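Local coordinates for protein japanin (PDB 4BOE) that binds cholesterol in a lipocalin pocket and, as a secreted tick salivary protein, modulates the host immune response by blocking dendritic cell differentiation from monocytes, at residues 12-17 and 142-147; 26-31 and 46-51; 74-79 and 90-95. All coordinates share one frame; numbering follows the deposited sequence. Where two conformers were deposited one is given.

Interaction 1 of 3, residues 12-17 and 142-147; sequences LYLAGH and VPVPFD. With CLR (cholesterol), chain C.
This contact adds a short strand to the lipocalin beta-barrel: strand 141-143, which follows helix 128-137, pairs antiparallel with the first barrel strand, 12-18. His17 and Val142 form the hydrogen-bonded pair. His17 N gives a bond to Val142 O in the carbonyl plane, and Val142 N returns one of 2.7 Å to His17 O. Past Pro143, which has no N-H to give, Val144 N bonds to Ala15 O at 2.8 Å, with the donor well above the carbonyl plane. Ala15 and Gly16 form a classic beta bulge opposite Leu116.

His17 carries the side-chain contact. Its CG sits between the backbone N and the carbonyl carbon (chi1 60°), which turns one face of the imidazole to the C4-C6 edge of the sterol. Cholesterol C4 lies over the centre of that face, 3.8 Å above the plane. Val142 CB meets the opposite face near the rim, 4.1 Å above it. Val144 CG2 touches the edge at CD2 (3.9 Å). Leu14 CD2 reaches cholesterol C6 at 3.9 Å.

The imidazole is therefore sandwiched between sterol and valine. It meets cholesterol by van der Waals contact through its face; the hydrogen bond to the ligand comes from Glu23 N.

Interaction 2 of 3, residues 26-31 and 46-51; sequences VGCVKT and IYVFTF. With CLR (cholesterol), chain C.
The antiparallel hairpin of strands 26-37 and 40-49 forms part of the wall of the lipocalin barrel and of its cholesterol pocket. A beta bulge interrupts the pairing at Cys28, where the chain turns a corner and the register shifts by one. Before the bulge, Gly27 and Val48 exchange two backbone hydrogen bonds. The one from Val48 N to Gly27 O is nearly straight (173°), although its donor stands above the carbonyl plane. After the bulge, Lys30 and Ile46 exchange two more, both in the carbonyl planes. Val29 CA points its hydrogen at Ile46 O as a weaker supplement.

The pocket side is lined by Val26, Val29 and Thr31. Val26 divides its branches. CG1, anti to the backbone N (chi1 175°), touches both Tyr47 CD2 and cholesterol C2, each at 3.8 Å. CG2 reaches the edge of the Phe49 ring at CD1 (4.1 Å). Val29 CG2 lies alongside Tyr47 CB at 3.9 Å and also meets cholesterol C1. Thr31 CG2 touches C26 in the sterol tail, while its OG1 is bonded to Ser44 O and Arg43 NE.

On the other face, Lys30 CG packs on Ile46 CB at 3.7 Å. The lysine chain bends at chi3 (103°), and NZ bonds to Cys150 O. Cys28 is joined to Cys150 by a disulfide, which ties the bulge to the C-terminal segment. Its SG also rests against one methyl of Val48, CG2, at 3.7 Å.

Interaction 3 of 3, residues 74-79 and 90-95; sequences LRVKAS and PDYFIR. With CLR (cholesterol), chain C.
Backbone hydrogen bonds join strands 73-78 and 91-98 as antiparallel neighbours in the lipocalin barrel, linked by a connection that contains the helix 80-85. Leu74 and Tyr92 form a hydrogen-bonded pair. Leu74 N gives to Tyr92 O at 2.9 Å, Tyr92 N gives back to Leu74 O, and both bonds lie in the carbonyl planes. At the end of the pairing, Val76 N reaches Pro90 O at 2.8 Å in a nearly straight bond (175°), its donor above the carbonyl plane.

The charged contact is on the face of Arg75 and Asp91. Their side chains run side by side. Arg75 NE donates to Asp91 OD1 at 2.8 Å, in the guanidinium plane and nearly along the carboxylate C-O axis. The two planes are turned 62° apart, so this is a single-bond salt bridge. An alanine in place of Asp91 would remove the carboxylate and would probably leave the already poorly ordered Arg75 side chain less restrained.

Apolar contacts occupy the face turned to the pocket. Val76 CG2 meets the edge of the Tyr92 ring at CD2 (3.8 Å). Ile94 CD1 touches Leu74 CB at 4.0 Å. Tyr92 OH approaches cholesterol C16 at 3.8 Å, and its hydrogen bond is to Lys89 N.

The hydroxyl thus has its polar partner in the protein, and the phenol meets the D-ring side of cholesterol by van der Waals contact.

Overall arrangement
All three contacts belong to one antiparallel barrel sheet and meet the same cholesterol. Interactions 1 and 2 are neighbours, with centres 11 Å apart. Strands 12-18 and 26-37 join them directly: Leu12 O to Thr31 N is 2.8 Å and Leu14 N to Val29 O is 3.1 Å, both probable hydrogen bonds. Interaction 3 lies across the chain's centre, about 19 Å from interaction 1 and 20 Å from interaction 2, centre to centre, and touches neither. The sterol spans that gap. Glu23 N bonds the ligand; the Glu23 side chain is about 4 Å from that of Val26, about 8 Å from that of His17 and about 11 Å from that of Tyr92.

Interaction 1 of 3, residues 12-17 and 142-147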
loop_
_atom_site.group_PDB
_atom_site.type_symbol
_atom_site.label_atom_id
_atom_site.label_comp_id
_atom_site.label_asym_id
_atom_site.label_seq_id
_atom_site.Cartn_x
_atom_site.Cartn_y
_atom_site.Cartn_z
ATOM N N LEU A 12 -5.656 1.109 -4.612
ATOM C CA LEU A 12 -5.020 -0.030 -3.960
ATOM C C LEU A 12 -5.284 0.025 -2.465
ATOM O O LEU A 12 -5.192 1.082 -1.870
ATOM C CB LEU A 12 -3.520 -0.021 -4.214
ATOM C CG LEU A 12 -3.032 -0.213 -5.628
ATOM C CD1 LEU A 12 -1.551 0.133 -5.727
ATOM C CD2 LEU A 12 -3.249 -1.673 -6.074
ATOM N N TYR A 13 -5.561 -1.131 -1.860
ATOM C CA TYR A 13 -5.877 -1.278 -0.457
ATOM C C TYR A 13 -4.843 -2.131 0.224
ATOM O O TYR A 13 -4.489 -3.190 -0.299
ATOM C CB TYR A 13 -7.238 -1.966 -0.290
ATOM C CG TYR A 13 -8.360 -1.244 -0.992
ATOM C CD1 TYR A 13 -8.611 -1.453 -2.350
ATOM C CD2 TYR A 13 -9.130 -0.307 -0.323
ATOM C CE1 TYR A 13 -9.597 -0.737 -3.021
ATOM C CE2 TYR A 13 -10.154 0.372 -0.962
ATOM C CZ TYR A 13 -10.373 0.178 -2.321
ATOM O OH TYR A 13 -11.396 0.860 -2.938
ATOM N N LEU A 14 -4.407 -1.700 1.432
ATOM C CA LEU A 14 -3.435 -2.442 2.221
ATOM C C LEU A 14 -4.114 -3.687 2.785
ATOM O O LEU A 14 -5.125 -3.590 3.474
ATOM C CB LEU A 14 -2.863 -1.566 3.358
ATOM C CG LEU A 14 -1.784 -2.216 4.225
ATOM C CD1 LEU A 14 -0.545 -2.513 3.418
ATOM C CD2 LEU A 14 -1.479 -1.325 5.423
ATOM N N ALA A 15 -3.643 -4.848 2.372
ATOM C CA ALA A 15 -4.247 -6.126 2.777
ATOM C C ALA A 15 -3.388 -6.871 3.793
ATOM O O ALA A 15 -3.876 -7.766 4.460
ATOM C CB ALA A 15 -4.454 -6.993 1.551
ATOM N N GLY A 16 -2.116 -6.529 3.908
ATOM C CA GLY A 16 -1.238 -7.226 4.834
ATOM C C GLY A 16 0.058 -6.474 4.977
ATOM O O GLY A 16 0.434 -5.760 4.064
ATOM N N HIS A 17 0.729 -6.623 6.126
ATOM C CA HIS A 17 2.023 -6.006 6.374
ATOM C C HIS A 17 2.779 -6.736 7.471
ATOM O O HIS A 17 2.190 -7.521 8.196
ATOM C CB HIS A 17 1.900 -4.518 6.715
ATOM C CG HIS A 17 1.074 -4.252 7.938
ATOM N ND1 HIS A 17 1.621 -4.289 9.208
ATOM C CD2 HIS A 17 -0.242 -3.966 8.043
ATOM C CE1 HIS A 17 0.620 -4.052 10.033
ATOM N NE2 HIS A 17 -0.522 -3.884 9.372
ATOM N N VAL A 142 0.991 -9.754 9.205
ATOM C CA VAL A 142 -0.255 -9.334 9.831
ATOM C C VAL A 142 -1.271 -9.106 8.696
ATOM O O VAL A 142 -1.109 -8.140 7.944
ATOM C CB VAL A 142 -0.085 -8.039 10.661
ATOM C CG1 VAL A 142 -1.430 -7.546 11.174
ATOM C CG2 VAL A 142 0.883 -8.241 11.817
ATOM N N PRO A 143 -2.348 -9.924 8.608
ATOM C CA PRO A 143 -3.389 -9.636 7.616
ATOM C C PRO A 143 -4.253 -8.440 8.096
ATOM O O PRO A 143 -4.415 -8.234 9.297
ATOM C CB PRO A 143 -4.200 -10.942 7.551
ATOM C CG PRO A 143 -4.078 -11.519 8.969
ATOM C CD PRO A 143 -2.769 -10.994 9.551
ATOM N N VAL A 144 -4.760 -7.636 7.162
ATOM C CA VAL A 144 -5.638 -6.518 7.498
ATOM C C VAL A 144 -7.054 -7.099 7.246
ATOM O O VAL A 144 -7.377 -7.374 6.102
ATOM C CB VAL A 144 -5.364 -5.237 6.658
ATOM C CG1 VAL A 144 -6.386 -4.132 6.989
ATOM C CG2 VAL A 144 -3.936 -4.727 6.885
ATOM N N PRO A 145 -7.870 -7.324 8.289
ATOM C CA PRO A 145 -9.212 -7.886 8.060
ATOM C C PRO A 145 -10.147 -6.947 7.305
ATOM O O PRO A 145 -10.029 -5.734 7.414
ATOM C CB PRO A 145 -9.736 -8.159 9.466
ATOM C CG PRO A 145 -9.035 -7.167 10.341
ATOM C CD PRO A 145 -7.730 -6.798 9.666
ATOM N N PHE A 146 -11.044 -7.518 6.516
ATOM C CA PHE A 146 -12.053 -6.754 5.781
ATOM C C PHE A 146 -12.986 -6.000 6.711
ATOM O O PHE A 146 -13.427 -6.541 7.723
ATOM C CB PHE A 146 -12.862 -7.656 4.851
ATOM C CG PHE A 146 -13.914 -6.911 4.057
ATOM C CD1 PHE A 146 -13.570 -6.190 2.927
ATOM C CD2 PHE A 146 -15.249 -6.949 4.431
ATOM C CE1 PHE A 146 -14.537 -5.497 2.199
ATOM C CE2 PHE A 146 -16.217 -6.275 3.689
ATOM C CZ PHE A 146 -15.857 -5.553 2.578
ATOM N N ASP A 147 -13.264 -4.735 6.376
ATOM C CA ASP A 147 -14.169 -3.900 7.161
ATOM C C ASP A 147 -15.025 -3.056 6.207
ATOM O O ASP A 147 -14.494 -2.214 5.481
ATOM C CB ASP A 147 -13.369 -3.033 8.138
ATOM C CG ASP A 147 -14.207 -2.401 9.236
ATOM O OD1 ASP A 147 -15.425 -2.218 9.026
ATOM O OD2 ASP A 147 -13.637 -2.057 10.291
HETATM C C1 CLR C . 0.009 2.100 7.610
HETATM C C2 CLR C . -0.427 1.667 9.008
HETATM C C3 CLR C . -0.313 0.168 9.184
HETATM C C4 CLR C . 1.101 -0.292 8.895
HETATM C C5 CLR C . 1.619 0.198 7.560
HETATM C C6 CLR C . 2.190 -0.649 6.712
HETATM C C7 CLR C . 2.737 -0.286 5.368
HETATM C C8 CLR C . 2.938 1.216 5.205
HETATM C C9 CLR C . 1.700 1.965 5.749
HETATM C C10 CLR C . 1.451 1.692 7.266
HETATM C C11 CLR C . 1.740 3.466 5.403
HETATM C C12 CLR C . 2.019 3.748 3.928
HETATM C C13 CLR C . 3.303 3.066 3.422
HETATM C C14 CLR C . 3.151 1.562 3.734
HETATM C C15 CLR C . 4.312 0.918 2.967
HETATM C C16 CLR C . 4.342 1.716 1.663
HETATM C C17 CLR C . 3.471 2.976 1.887
HETATM C C18 CLR C . 4.545 3.695 4.087
HETATM C C19 CLR C . 2.426 2.476 8.172
HETATM C C20 CLR C . 3.987 4.199 1.105
HETATM C C21 CLR C . 3.115 5.448 1.300
HETATM C C22 CLR C . 4.140 3.872 -0.392
HETATM C C23 CLR C . 2.947 3.160 -1.074
HETATM C C24 CLR C . 3.197 2.912 -2.531
HETATM C C25 CLR C . 2.258 2.038 -3.335
HETATM C C26 CLR C . 1.084 1.342 -2.694
HETATM C C27 CLR C . 1.985 2.478 -4.751
HETATM O O1 CLR C . -0.620 -0.160 10.547
#

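Interaction 2 of 3, residues 26-31 and 46-51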
loop_
_atom_site.group_PDB
_atom_site.type_symbol
_atom_site.label_atom_id
_atom_site.label_comp_id
_atom_site.label_asym_id
_atom_site.label_seq_id
_atom_site.Cartn_x
_atom_site.Cartn_y
_atom_site.Cartn_z
ATOM N N VAL A 26 -4.587 3.351 13.168
ATOM C CA VAL A 26 -4.606 3.641 11.737
ATOM C C VAL A 26 -5.371 2.527 11.028
ATOM O O VAL A 26 -5.042 1.360 11.184
ATOM C CB VAL A 26 -3.206 3.887 11.164
ATOM C CG1 VAL A 26 -3.263 4.057 9.640
ATOM C CG2 VAL A 26 -2.596 5.123 11.806
ATOM N N GLY A 27 -6.421 2.873 10.307
ATOM C CA GLY A 27 -7.216 1.867 9.588
ATOM C C GLY A 27 -7.597 2.356 8.225
ATOM O O GLY A 27 -7.259 3.474 7.869
ATOM N N CYS A 28 -8.302 1.517 7.463
ATOM C CA CYS A 28 -8.819 1.828 6.129
ATOM C C CYS A 28 -7.713 2.392 5.190
ATOM O O CYS A 28 -7.997 3.305 4.425
ATOM C CB CYS A 28 -10.005 2.795 6.243
ATOM S SG CYS A 28 -11.303 2.294 7.434
ATOM N N VAL A 29 -6.465 1.849 5.256
ATOM C CA VAL A 29 -5.311 2.343 4.472
ATOM C C VAL A 29 -5.470 1.980 3.012
ATOM O O VAL A 29 -5.703 0.812 2.664
ATOM C CB VAL A 29 -3.943 1.898 5.043
ATOM C CG1 VAL A 29 -2.784 2.408 4.190
ATOM C CG2 VAL A 29 -3.782 2.374 6.470
ATOM N N LYS A 30 -5.412 2.990 2.166
ATOM C CA LYS A 30 -5.570 2.827 0.727
ATOM C C LYS A 30 -4.886 3.959 -0.029
ATOM O O LYS A 30 -4.540 4.985 0.542
ATOM C CB LYS A 30 -7.073 2.754 0.367
ATOM C CG LYS A 30 -7.836 4.039 0.566
ATOM C CD LYS A 30 -9.308 3.956 0.193
ATOM C CE LYS A 30 -10.198 3.852 1.381
ATOM N NZ LYS A 30 -11.639 3.716 1.025
ATOM N N THR A 31 -4.688 3.767 -1.315
ATOM C CA THR A 31 -4.064 4.789 -2.144
ATOM C C THR A 31 -4.851 4.966 -3.450
ATOM O O THR A 31 -5.098 3.986 -4.148
ATOM C CB THR A 31 -2.528 4.546 -2.352
ATOM O OG1 THR A 31 -2.054 5.447 -3.328
ATOM C CG2 THR A 31 -2.182 3.181 -2.856
ATOM N N ILE A 46 -4.747 7.554 1.871
ATOM C CA ILE A 46 -5.980 7.762 2.604
ATOM C C ILE A 46 -6.043 6.762 3.766
ATOM O O ILE A 46 -5.710 5.594 3.605
ATOM C CB ILE A 46 -7.195 7.569 1.657
ATOM C CG1 ILE A 46 -7.119 8.435 0.391
ATOM C CG2 ILE A 46 -8.528 7.793 2.370
ATOM C CD1 ILE A 46 -7.049 9.920 0.649
ATOM N N TYR A 47 -6.501 7.222 4.920
ATOM C CA TYR A 47 -6.666 6.355 6.099
ATOM C C TYR A 47 -7.552 7.016 7.111
ATOM O O TYR A 47 -7.901 8.177 6.958
ATOM C CB TYR A 47 -5.311 5.984 6.718
ATOM C CG TYR A 47 -4.479 7.155 7.171
ATOM C CD1 TYR A 47 -3.712 7.877 6.267
ATOM C CD2 TYR A 47 -4.424 7.520 8.514
ATOM C CE1 TYR A 47 -2.947 8.972 6.677
ATOM C CE2 TYR A 47 -3.660 8.597 8.938
ATOM C CZ TYR A 47 -2.901 9.310 8.019
ATOM O OH TYR A 47 -2.153 10.388 8.424
ATOM N N VAL A 48 -7.952 6.272 8.105
ATOM C CA VAL A 48 -8.680 6.819 9.238
ATOM C C VAL A 48 -7.783 6.710 10.486
ATOM O O VAL A 48 -7.068 5.735 10.664
ATOM C CB VAL A 48 -10.112 6.232 9.473
ATOM C CG1 VAL A 48 -10.975 6.418 8.238
ATOM C CG2 VAL A 48 -10.081 4.772 9.884
ATOM N N PHE A 49 -7.777 7.749 11.300
ATOM C CA PHE A 49 -7.113 7.753 12.595
ATOM C C PHE A 49 -8.287 7.707 13.571
ATOM O O PHE A 49 -9.146 8.576 13.531
ATOM C CB PHE A 49 -6.227 8.977 12.768
ATOM C CG PHE A 49 -5.404 8.889 14.024
ATOM C CD1 PHE A 49 -4.259 8.105 14.071
ATOM C CD2 PHE A 49 -5.752 9.620 15.155
ATOM C CE1 PHE A 49 -3.504 8.025 15.240
ATOM C CE2 PHE A 49 -5.017 9.517 16.323
ATOM C CZ PHE A 49 -3.893 8.734 16.363
ATOM N N THR A 50 -8.414 6.633 14.313
ATOM C CA THR A 50 -9.577 6.410 15.144
ATOM C C THR A 50 -9.527 6.988 16.553
ATOM O O THR A 50 -10.566 7.017 17.191
ATOM C CB THR A 50 -9.876 4.921 15.228
ATOM O OG1 THR A 50 -8.693 4.239 15.613
ATOM C CG2 THR A 50 -10.382 4.368 13.932
ATOM N N PHE A 51 -8.401 7.490 17.022
ATOM C CA PHE A 51 -8.348 8.006 18.380
ATOM C C PHE A 51 -8.650 9.513 18.461
ATOM O O PHE A 51 -7.928 10.325 17.880
ATOM C CB PHE A 51 -6.997 7.668 19.023
ATOM C CG PHE A 51 -6.975 7.954 20.493
ATOM C CD1 PHE A 51 -7.489 7.040 21.397
ATOM C CD2 PHE A 51 -6.453 9.146 20.977
ATOM C CE1 PHE A 51 -7.459 7.298 22.765
ATOM C CE2 PHE A 51 -6.407 9.398 22.341
ATOM C CZ PHE A 51 -6.904 8.470 23.231
HETATM C C1 CLR C . 0.009 2.100 7.610
HETATM C C2 CLR C . -0.427 1.667 9.008
HETATM C C3 CLR C . -0.313 0.168 9.184
HETATM C C4 CLR C . 1.101 -0.292 8.895
HETATM C C5 CLR C . 1.619 0.198 7.560
HETATM C C6 CLR C . 2.190 -0.649 6.712
HETATM C C7 CLR C . 2.737 -0.286 5.368
HETATM C C8 CLR C . 2.938 1.216 5.205
HETATM C C9 CLR C . 1.700 1.965 5.749
HETATM C C10 CLR C . 1.451 1.692 7.266
HETATM C C11 CLR C . 1.740 3.466 5.403
HETATM C C12 CLR C . 2.019 3.748 3.928
HETATM C C13 CLR C . 3.303 3.066 3.422
HETATM C C14 CLR C . 3.151 1.562 3.734
HETATM C C15 CLR C . 4.312 0.918 2.967
HETATM C C16 CLR C . 4.342 1.716 1.663
HETATM C C17 CLR C . 3.471 2.976 1.887
HETATM C C18 CLR C . 4.545 3.695 4.087
HETATM C C19 CLR C . 2.426 2.476 8.172
HETATM C C20 CLR C . 3.987 4.199 1.105
HETATM C C21 CLR C . 3.115 5.448 1.300
HETATM C C22 CLR C . 4.140 3.872 -0.392
HETATM C C23 CLR C . 2.947 3.160 -1.074
HETATM C C24 CLR C . 3.197 2.912 -2.531
HETATM C C25 CLR C . 2.258 2.038 -3.335
HETATM C C26 CLR C . 1.084 1.342 -2.694
HETATM C C27 CLR C . 1.985 2.478 -4.751
HETATM O O1 CLR C . -0.620 -0.160 10.547
#

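Interaction 3 of 3, residues 74-79 and 90-95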
loop_
_atom_site.group_PDB
_atom_site.type_symbol
_atom_site.label_atom_id
_atom_site.label_comp_id
_atom_site.label_asym_id
_atom_site.label_seq_id
_atom_site.Cartn_x
_atom_site.Cartn_y
_atom_site.Cartn_z
ATOM N N LEU A 74 10.595 0.296 -6.876
ATOM C CA LEU A 74 9.564 1.321 -6.972
ATOM C C LEU A 74 10.175 2.570 -6.298
ATOM O O LEU A 74 10.577 2.502 -5.139
ATOM C CB LEU A 74 8.295 0.906 -6.228
ATOM C CG LEU A 74 7.119 1.856 -6.284
ATOM C CD1 LEU A 74 6.638 2.034 -7.722
ATOM C CD2 LEU A 74 6.013 1.357 -5.436
ATOM N N ARG A 75 10.214 3.694 -7.002
ATOM C CA ARG A 75 10.740 4.961 -6.440
ATOM C C ARG A 75 9.563 5.722 -5.810
ATOM O O ARG A 75 8.536 5.840 -6.441
ATOM C CB ARG A 75 11.419 5.819 -7.529
ATOM C CG ARG A 75 12.922 5.612 -7.657
ATOM C CD ARG A 75 13.330 4.226 -8.103
ATOM N NE ARG A 75 14.720 3.941 -7.724
ATOM C CZ ARG A 75 15.734 3.669 -8.549
ATOM N NH1 ARG A 75 15.546 3.631 -9.868
ATOM N NH2 ARG A 75 16.945 3.428 -8.061
ATOM N N VAL A 76 9.716 6.221 -4.585
ATOM C CA VAL A 76 8.633 6.924 -3.877
ATOM C C VAL A 76 9.136 8.293 -3.423
ATOM O O VAL A 76 10.177 8.345 -2.804
ATOM C CB VAL A 76 8.085 6.072 -2.683
ATOM C CG1 VAL A 76 7.054 6.848 -1.849
ATOM C CG2 VAL A 76 7.505 4.743 -3.172
ATOM N N LYS A 77 8.438 9.394 -3.791
ATOM C CA LYS A 77 8.737 10.753 -3.301
ATOM C C LYS A 77 7.506 11.141 -2.486
ATOM O O LYS A 77 6.492 11.574 -3.018
ATOM C CB LYS A 77 9.005 11.772 -4.429
ATOM C CG LYS A 77 10.345 11.584 -5.097
ATOM C CD LYS A 77 10.775 12.740 -6.034
ATOM C CE LYS A 77 9.721 13.236 -6.983
ATOM N NZ LYS A 77 10.264 14.219 -7.966
ATOM N N ALA A 78 7.553 10.823 -1.225
ATOM C CA ALA A 78 6.452 11.064 -0.319
ATOM C C ALA A 78 6.523 12.462 0.281
ATOM O O ALA A 78 7.610 13.007 0.492
ATOM C CB ALA A 78 6.437 10.024 0.794
ATOM N N SER A 79 5.345 13.017 0.592
ATOM C CA SER A 79 5.275 14.310 1.253
ATOM C C SER A 79 6.009 14.242 2.594
ATOM O O SER A 79 6.241 13.174 3.179
ATOM C CB SER A 79 3.823 14.713 1.492
ATOM O OG SER A 79 3.234 13.864 2.464
ATOM N N PRO A 90 12.298 6.142 0.403
ATOM C CA PRO A 90 12.423 6.607 -0.980
ATOM C C PRO A 90 12.387 5.495 -2.034
ATOM O O PRO A 90 12.164 5.794 -3.198
ATOM C CB PRO A 90 13.736 7.401 -1.004
ATOM C CG PRO A 90 14.443 7.067 0.214
ATOM C CD PRO A 90 13.546 6.363 1.169
ATOM N N ASP A 91 12.550 4.229 -1.639
ATOM C CA ASP A 91 12.513 3.101 -2.572
ATOM C C ASP A 91 11.993 1.855 -1.902
ATOM O O ASP A 91 12.225 1.651 -0.729
ATOM C CB ASP A 91 13.917 2.739 -3.109
ATOM C CG ASP A 91 14.688 3.869 -3.758
ATOM O OD1 ASP A 91 14.462 4.127 -4.963
ATOM O OD2 ASP A 91 15.558 4.453 -3.081
ATOM N N TYR A 92 11.336 1.005 -2.679
ATOM C CA TYR A 92 10.844 -0.285 -2.235
ATOM C C TYR A 92 11.211 -1.330 -3.247
ATOM O O TYR A 92 11.261 -1.050 -4.433
ATOM C CB TYR A 92 9.322 -0.265 -2.080
ATOM C CG TYR A 92 8.880 0.513 -0.874
ATOM C CD1 TYR A 92 8.911 -0.055 0.390
ATOM C CD2 TYR A 92 8.521 1.852 -0.978
ATOM C CE1 TYR A 92 8.572 0.677 1.518
ATOM C CE2 TYR A 92 8.210 2.608 0.153
ATOM C CZ TYR A 92 8.224 2.011 1.394
ATOM O OH TYR A 92 7.920 2.751 2.491
ATOM N N PHE A 93 11.436 -2.544 -2.769
ATOM C CA PHE A 93 11.727 -3.676 -3.624
ATOM C C PHE A 93 10.385 -4.284 -4.041
ATOM O O PHE A 93 9.529 -4.513 -3.184
ATOM C CB PHE A 93 12.566 -4.669 -2.829
ATOM C CG PHE A 93 12.886 -5.961 -3.522
ATOM C CD1 PHE A 93 13.093 -6.002 -4.883
ATOM C CD2 PHE A 93 13.049 -7.123 -2.803
ATOM C CE1 PHE A 93 13.411 -7.194 -5.517
ATOM C CE2 PHE A 93 13.356 -8.314 -3.442
ATOM C CZ PHE A 93 13.535 -8.341 -4.793
ATOM N N ILE A 94 10.189 -4.505 -5.336
ATOM C CA ILE A 94 8.971 -5.114 -5.877
ATOM C C ILE A 94 9.211 -6.623 -5.894
ATOM O O ILE A 94 10.022 -7.117 -6.687
ATOM C CB ILE A 94 8.631 -4.588 -7.302
ATOM C CG1 ILE A 94 8.399 -3.065 -7.253
ATOM C CG2 ILE A 94 7.384 -5.327 -7.846
ATOM C CD1 ILE A 94 8.576 -2.362 -8.595
ATOM N N ARG A 95 8.506 -7.358 -5.032
ATOM C CA ARG A 95 8.685 -8.800 -4.958
ATOM C C ARG A 95 7.971 -9.409 -6.120
ATOM O O ARG A 95 8.578 -10.118 -6.917
ATOM C CB ARG A 95 8.172 -9.386 -3.622
ATOM C CG ARG A 95 8.751 -8.757 -2.400
ATOM C CD ARG A 95 10.244 -8.675 -2.444
ATOM N NE ARG A 95 10.905 -9.979 -2.348
ATOM C CZ ARG A 95 11.434 -10.511 -1.249
ATOM N NH1 ARG A 95 11.335 -9.889 -0.087
ATOM N NH2 ARG A 95 12.041 -11.693 -1.301
HETATM C C1 CLR C . 0.009 2.100 7.610
HETATM C C2 CLR C . -0.427 1.667 9.008
HETATM C C3 CLR C . -0.313 0.168 9.184
HETATM C C4 CLR C . 1.101 -0.292 8.895
HETATM C C5 CLR C . 1.619 0.198 7.560
HETATM C C6 CLR C . 2.190 -0.649 6.712
HETATM C C7 CLR C . 2.737 -0.286 5.368
HETATM C C8 CLR C . 2.938 1.216 5.205
HETATM C C9 CLR C . 1.700 1.965 5.749
HETATM C C10 CLR C . 1.451 1.692 7.266
HETATM C C11 CLR C . 1.740 3.466 5.403
HETATM C C12 CLR C . 2.019 3.748 3.928
HETATM C C13 CLR C . 3.303 3.066 3.422
HETATM C C14 CLR C . 3.151 1.562 3.734
HETATM C C15 CLR C . 4.312 0.918 2.967
HETATM C C16 CLR C . 4.342 1.716 1.663
HETATM C C17 CLR C . 3.471 2.976 1.887
HETATM C C18 CLR C . 4.545 3.695 4.087
HETATM C C19 CLR C . 2.426 2.476 8.172
HETATM C C20 CLR C . 3.987 4.199 1.105
HETATM C C21 CLR C . 3.115 5.448 1.300
HETATM C C22 CLR C . 4.140 3.872 -0.392
HETATM C C23 CLR C . 2.947 3.160 -1.074
HETATM C C24 CLR C . 3.197 2.912 -2.531
HETATM C C25 CLR C . 2.258 2.038 -3.335
HETATM C C26 CLR C . 1.084 1.342 -2.694
HETATM C C27 CLR C . 1.985 2.478 -4.751
HETATM O O1 CLR C . -0.620 -0.160 10.547
#